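Local coordinates for protein ESSC (PDB 5FWH) that forms the N-terminal forkhead-associated region of EssC, an FtsK/SpoIIIE-type ATPase component of the bacterial type VII secretion apparatus that probably takes part in protein export, at residues Glu21-His33 and Phe39-Lys51. Sequence-based numbering, arbitrary orientation.
Sequences EKVIVIGNQLEHH and FSFRNGYIQIEKK
Tyr-45 and His-32 both set CG anti to their own carbonyl carbon (chi1 -57° and -71°), and these torsions bring the two rings together beside an antiparallel strand pair of the FHA-type beta-sandwich. The imidazole meets the phenol edge-to-face: His-32 CE1 stands over the centre of the Tyr-45 ring, 3.5 Å above its plane, with the planes at 63°. Farther out, Gln-29 bends at chi2 and directs NE2 to Tyr-45 OH, a hydrogen bond of 3.2 Å whose acceptor lies close to the amide plane. Were Tyr-45 replaced by an alanine, the His-32 edge would probably lose its aromatic face and Gln-29 NE2 this acceptor.

The ladder between 23-27 and 46-50 supplies the framework. Ile-24 pairs with Ile-48, and Ile-26 with Ile-46, each as a hydrogen-bonded pair closed by two N-H...O bonds, among them Ile-26 N to Ile-46 O at 2.8 Å; Lys-50 N to Lys-22 O continues the ladder. These isoleucines share one face of the sheet. Ile-24 CG1 packs alongside Ile-48 CB at 3.9 Å, whereas Ile-26 CD1 reaches across to Ile-48 CG1; Ile-26 also touches Met-84 and Ile-86 of the opposing sheet. On the other face, Val-25 CG2 meets Tyr-45 CB at 3.5 Å.

At the end of strand 23-27, the Phe-41 ring receives Gly-27 CA over one face in a CH-pi contact, 3.8 Å from CA to the ring centroid. Gly-27 CA also lies 3.7 Å from Tyr-45 CD1, a close fit between the two rings. Asn-28 closes this end: its OD1 is buried without a partner, while ND2 donates to a lone pair of Phe-39 O at 3.0 Å, with that oxygen in the plane of the Asn-28 amide.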
loop_
_atom_site.group_PDB
_atom_site.type_symbol
_atom_site.label_atom_id
_atom_site.label_comp_id
_atom_site.label_asym_id
_atom_site.label_seq_id
_atom_site.Cartn_x
_atom_site.Cartn_y
_atom_site.Cartn_z
ATOM N N GLU A 21 -0.052 -13.706 -14.952
ATOM C CA GLU A 21 0.557 -12.931 -16.024
ATOM C C GLU A 21 2.078 -13.086 -15.930
ATOM O O GLU A 21 2.554 -13.801 -15.043
ATOM C CB GLU A 21 0.127 -11.455 -15.933
ATOM C CG GLU A 21 -1.372 -11.208 -16.111
ATOM C CD GLU A 21 -1.846 -11.237 -17.568
ATOM O OE1 GLU A 21 -1.181 -11.845 -18.441
ATOM O OE2 GLU A 21 -2.907 -10.635 -17.849
ATOM N N LYS A 22 2.825 -12.450 -16.855
ATOM C CA LYS A 22 4.314 -12.579 -16.968
ATOM C C LYS A 22 5.076 -11.296 -17.446
ATOM O O LYS A 22 6.208 -11.025 -16.983
ATOM C CB LYS A 22 4.676 -13.778 -17.870
ATOM C CG LYS A 22 4.098 -15.130 -17.405
ATOM C CD LYS A 22 4.349 -16.296 -18.365
ATOM C CE LYS A 22 5.548 -17.144 -17.955
ATOM N NZ LYS A 22 6.810 -16.348 -17.951
ATOM N N VAL A 23 4.466 -10.545 -18.375
ATOM C CA VAL A 23 4.927 -9.212 -18.777
ATOM C C VAL A 23 3.742 -8.238 -18.831
ATOM O O VAL A 23 2.871 -8.363 -19.697
ATOM C CB VAL A 23 5.664 -9.237 -20.134
ATOM C CG1 VAL A 23 4.970 -10.181 -21.123
ATOM C CG2 VAL A 23 5.851 -7.822 -20.708
ATOM N N ILE A 24 3.712 -7.268 -17.906
ATOM C CA ILE A 24 2.573 -6.373 -17.782
ATOM C C ILE A 24 2.989 -4.998 -18.154
ATOM O O ILE A 24 4.156 -4.691 -18.153
ATOM C CB ILE A 24 1.890 -6.388 -16.391
ATOM C CG1 ILE A 24 2.694 -5.661 -15.314
ATOM C CG2 ILE A 24 1.571 -7.815 -15.952
ATOM C CD1 ILE A 24 1.910 -4.542 -14.678
ATOM N N VAL A 25 2.010 -4.172 -18.467
ATOM C CA VAL A 25 2.253 -2.853 -19.002
ATOM C C VAL A 25 1.318 -1.846 -18.316
ATOM O O VAL A 25 0.073 -2.086 -18.098
ATOM C CB VAL A 25 2.163 -2.783 -20.547
ATOM C CG1 VAL A 25 0.855 -3.356 -21.042
ATOM C CG2 VAL A 25 2.344 -1.334 -21.043
ATOM N N ILE A 26 1.966 -0.749 -17.956
ATOM C CA ILE A 26 1.345 0.382 -17.365
ATOM C C ILE A 26 1.426 1.388 -18.427
ATOM O O ILE A 26 2.550 1.749 -18.871
ATOM C CB ILE A 26 2.154 0.945 -16.147
ATOM C CG1 ILE A 26 2.379 -0.151 -15.121
ATOM C CG2 ILE A 26 1.498 2.222 -15.554
ATOM C CD1 ILE A 26 3.479 0.178 -14.125
ATOM N N GLY A 27 0.259 1.916 -18.754
ATOM C CA GLY A 27 0.075 2.881 -19.800
ATOM C C GLY A 27 -1.224 3.623 -19.605
ATOM O O GLY A 27 -1.774 3.615 -18.503
ATOM N N ASN A 28 -1.698 4.295 -20.664
ATOM C CA ASN A 28 -2.906 5.175 -20.634
ATOM C C ASN A 28 -4.149 4.741 -21.451
ATOM O O ASN A 28 -5.128 5.487 -21.596
ATOM C CB ASN A 28 -2.504 6.603 -21.010
ATOM C CG ASN A 28 -2.076 6.745 -22.457
ATOM O OD1 ASN A 28 -2.273 5.853 -23.257
ATOM N ND2 ASN A 28 -1.546 7.893 -22.797
ATOM N N GLN A 29 -4.108 3.522 -21.952
ATOM C CA GLN A 29 -5.258 2.858 -22.576
ATOM C C GLN A 29 -5.999 2.006 -21.577
ATOM O O GLN A 29 -5.410 1.514 -20.649
ATOM C CB GLN A 29 -4.764 1.928 -23.666
ATOM C CG GLN A 29 -3.775 2.522 -24.674
ATOM C CD GLN A 29 -4.228 3.833 -25.302
ATOM O OE1 GLN A 29 -5.434 4.098 -25.482
ATOM N NE2 GLN A 29 -3.242 4.670 -25.656
ATOM N N LEU A 30 -7.288 1.763 -21.813
ATOM C CA LEU A 30 -8.081 0.849 -20.961
ATOM C C LEU A 30 -7.658 -0.624 -21.050
ATOM O O LEU A 30 -7.873 -1.371 -20.088
ATOM C CB LEU A 30 -9.572 0.993 -21.238
ATOM C CG LEU A 30 -10.156 2.387 -20.933
ATOM C CD1 LEU A 30 -11.638 2.424 -21.303
ATOM C CD2 LEU A 30 -9.963 2.820 -19.479
ATOM N N GLU A 31 -7.044 -1.019 -22.169
ATOM C CA GLU A 31 -6.552 -2.397 -22.379
ATOM C C GLU A 31 -5.363 -2.772 -21.481
ATOM O O GLU A 31 -5.265 -3.898 -21.020
ATOM C CB GLU A 31 -6.205 -2.618 -23.861
ATOM C CG GLU A 31 -4.916 -1.945 -24.305
ATOM C CD GLU A 31 -4.859 -1.568 -25.777
ATOM O OE1 GLU A 31 -5.478 -2.273 -26.605
ATOM O OE2 GLU A 31 -4.173 -0.562 -26.102
ATOM N N HIS A 32 -4.487 -1.812 -21.191
ATOM C CA HIS A 32 -3.310 -2.073 -20.370
ATOM C C HIS A 32 -3.651 -2.663 -19.030
ATOM O O HIS A 32 -4.753 -2.526 -18.549
ATOM C CB HIS A 32 -2.514 -0.798 -20.153
ATOM C CG HIS A 32 -1.824 -0.324 -21.374
ATOM N ND1 HIS A 32 -1.796 1.001 -21.731
ATOM C CD2 HIS A 32 -1.147 -0.994 -22.340
ATOM C CE1 HIS A 32 -1.086 1.138 -22.839
ATOM N NE2 HIS A 32 -0.701 -0.062 -23.241
ATOM N N HIS A 33 -2.660 -3.295 -18.423
ATOM C CA HIS A 33 -2.870 -3.881 -17.142
ATOM C C HIS A 33 -3.175 -2.828 -16.094
ATOM O O HIS A 33 -4.123 -2.979 -15.307
ATOM C CB HIS A 33 -1.670 -4.715 -16.784
ATOM C CG HIS A 33 -1.516 -5.871 -17.699
ATOM N ND1 HIS A 33 -0.854 -5.778 -18.906
ATOM C CD2 HIS A 33 -2.041 -7.125 -17.641
ATOM C CE1 HIS A 33 -0.937 -6.941 -19.532
ATOM N NE2 HIS A 33 -1.659 -7.768 -18.793
ATOM N N PHE A 39 -1.550 10.583 -17.795
ATOM C CA PHE A 39 -0.196 10.656 -18.364
ATOM C C PHE A 39 -0.156 10.360 -19.896
ATOM O O PHE A 39 -0.981 9.575 -20.405
ATOM C CB PHE A 39 0.689 9.644 -17.669
ATOM C CG PHE A 39 1.139 10.032 -16.285
ATOM C CD1 PHE A 39 0.398 10.899 -15.448
ATOM C CD2 PHE A 39 2.321 9.503 -15.796
ATOM C CE1 PHE A 39 0.843 11.217 -14.171
ATOM C CE2 PHE A 39 2.770 9.828 -14.517
ATOM C CZ PHE A 39 2.037 10.683 -13.704
ATOM N N SER A 40 0.841 10.945 -20.572
ATOM C CA SER A 40 1.170 10.828 -22.018
ATOM C C SER A 40 1.869 9.519 -22.453
ATOM O O SER A 40 1.602 8.959 -23.529
ATOM C CB SER A 40 2.157 11.987 -22.379
ATOM O OG SER A 40 3.438 11.948 -21.645
ATOM N N PHE A 41 2.856 9.128 -21.634
ATOM C CA PHE A 41 3.790 8.047 -21.916
ATOM C C PHE A 41 4.527 8.280 -23.263
ATOM O O PHE A 41 4.726 7.339 -24.054
ATOM C CB PHE A 41 3.071 6.673 -21.860
ATOM C CG PHE A 41 2.530 6.333 -20.503
ATOM C CD1 PHE A 41 3.380 5.851 -19.512
ATOM C CD2 PHE A 41 1.206 6.550 -20.209
ATOM C CE1 PHE A 41 2.902 5.564 -18.255
ATOM C CE2 PHE A 41 0.715 6.276 -18.969
ATOM C CZ PHE A 41 1.557 5.779 -17.983
ATOM N N ARG A 42 4.944 9.525 -23.492
ATOM C CA ARG A 42 5.694 9.855 -24.686
ATOM C C ARG A 42 7.098 9.224 -24.683
ATOM O O ARG A 42 7.608 8.893 -25.720
ATOM C CB ARG A 42 5.763 11.346 -24.897
ATOM C CG ARG A 42 5.580 11.707 -26.364
ATOM C CD ARG A 42 5.657 13.215 -26.606
ATOM N NE ARG A 42 4.939 13.929 -25.551
ATOM C CZ ARG A 42 3.613 13.993 -25.436
ATOM N NH1 ARG A 42 2.801 13.421 -26.336
ATOM N NH2 ARG A 42 3.085 14.651 -24.405
ATOM N N ASN A 43 7.705 9.009 -23.529
ATOM C CA ASN A 43 8.876 8.090 -23.508
ATOM C C ASN A 43 8.489 6.586 -23.253
ATOM O O ASN A 43 9.153 5.865 -22.505
ATOM C CB ASN A 43 10.086 8.614 -22.643
ATOM C CG ASN A 43 9.714 9.076 -21.210
ATOM O OD1 ASN A 43 8.655 8.753 -20.669
ATOM N ND2 ASN A 43 10.639 9.836 -20.580
ATOM N N GLY A 44 7.424 6.089 -23.887
ATOM C CA GLY A 44 7.135 4.653 -23.764
ATOM C C GLY A 44 6.181 4.351 -22.631
ATOM O O GLY A 44 6.071 5.102 -21.670
ATOM N N TYR A 45 5.414 3.275 -22.777
ATOM C CA TYR A 45 4.680 2.750 -21.681
ATOM C C TYR A 45 5.733 2.124 -20.741
ATOM O O TYR A 45 6.966 2.091 -21.058
ATOM C CB TYR A 45 3.579 1.758 -22.163
ATOM C CG TYR A 45 2.581 2.363 -23.174
ATOM C CD1 TYR A 45 1.976 3.610 -22.945
ATOM C CD2 TYR A 45 2.248 1.699 -24.377
ATOM C CE1 TYR A 45 1.105 4.176 -23.863
ATOM C CE2 TYR A 45 1.349 2.268 -25.308
ATOM C CZ TYR A 45 0.773 3.502 -25.055
ATOM O OH TYR A 45 -0.135 4.084 -25.963
ATOM N N ILE A 46 5.293 1.703 -19.554
ATOM C CA ILE A 46 6.151 1.039 -18.628
ATOM C C ILE A 46 5.847 -0.376 -18.674
ATOM O O ILE A 46 4.666 -0.772 -18.571
ATOM C CB ILE A 46 6.016 1.597 -17.209
ATOM C CG1 ILE A 46 6.253 3.133 -17.175
ATOM C CG2 ILE A 46 7.012 0.917 -16.252
ATOM C CD1 ILE A 46 7.589 3.570 -17.804
ATOM N N GLN A 47 6.901 -1.164 -18.890
ATOM C CA GLN A 47 6.793 -2.615 -18.899
ATOM C C GLN A 47 7.433 -3.147 -17.653
ATOM O O GLN A 47 8.568 -2.775 -17.321
ATOM C CB GLN A 47 7.509 -3.229 -20.130
ATOM C CG GLN A 47 7.113 -2.742 -21.535
ATOM C CD GLN A 47 7.740 -1.419 -21.971
ATOM O OE1 GLN A 47 8.987 -1.241 -22.039
ATOM N NE2 GLN A 47 6.889 -0.496 -22.316
ATOM N N ILE A 48 6.731 -4.037 -16.995
ATOM C CA ILE A 48 7.227 -4.785 -15.854
ATOM C C ILE A 48 7.168 -6.252 -16.234
ATOM O O ILE A 48 6.124 -6.720 -16.628
ATOM C CB ILE A 48 6.339 -4.563 -14.592
ATOM C CG1 ILE A 48 6.006 -3.095 -14.394
ATOM C CG2 ILE A 48 7.014 -5.090 -13.352
ATOM C CD1 ILE A 48 7.183 -2.206 -14.032
ATOM N N GLU A 49 8.284 -6.960 -16.152
ATOM C CA GLU A 49 8.303 -8.384 -16.396
ATOM C C GLU A 49 9.001 -9.155 -15.270
ATOM O O GLU A 49 9.959 -8.678 -14.680
ATOM C CB GLU A 49 8.923 -8.703 -17.769
ATOM C CG GLU A 49 10.438 -8.583 -17.857
ATOM C CD GLU A 49 11.061 -9.134 -19.155
ATOM O OE1 GLU A 49 10.745 -8.630 -20.261
ATOM O OE2 GLU A 49 11.904 -10.065 -19.069
ATOM N N LYS A 50 8.516 -10.370 -15.003
ATOM C CA LYS A 50 9.083 -11.223 -13.956
ATOM C C LYS A 50 10.282 -11.982 -14.512
ATOM O O LYS A 50 10.329 -12.274 -15.716
ATOM C CB LYS A 50 8.024 -12.174 -13.424
ATOM C CG LYS A 50 7.810 -12.066 -11.917
ATOM C CD LYS A 50 6.612 -12.894 -11.432
ATOM C CE LYS A 50 6.791 -14.395 -11.722
ATOM N NZ LYS A 50 5.839 -15.285 -10.978
ATOM N N LYS A 51 11.249 -12.299 -13.652
ATOM C CA LYS A 51 12.497 -12.941 -14.104
ATOM C C LYS A 51 12.590 -14.478 -13.865
ATOM O O LYS A 51 13.121 -15.205 -14.711
ATOM C CB LYS A 51 13.719 -12.189 -13.533
ATOM C CG LYS A 51 14.523 -12.854 -12.406
ATOM C CD LYS A 51 15.670 -13.719 -12.931
ATOM C CE LYS A 51 16.486 -14.304 -11.789
ATOM N NZ LYS A 51 17.316 -15.467 -12.219
#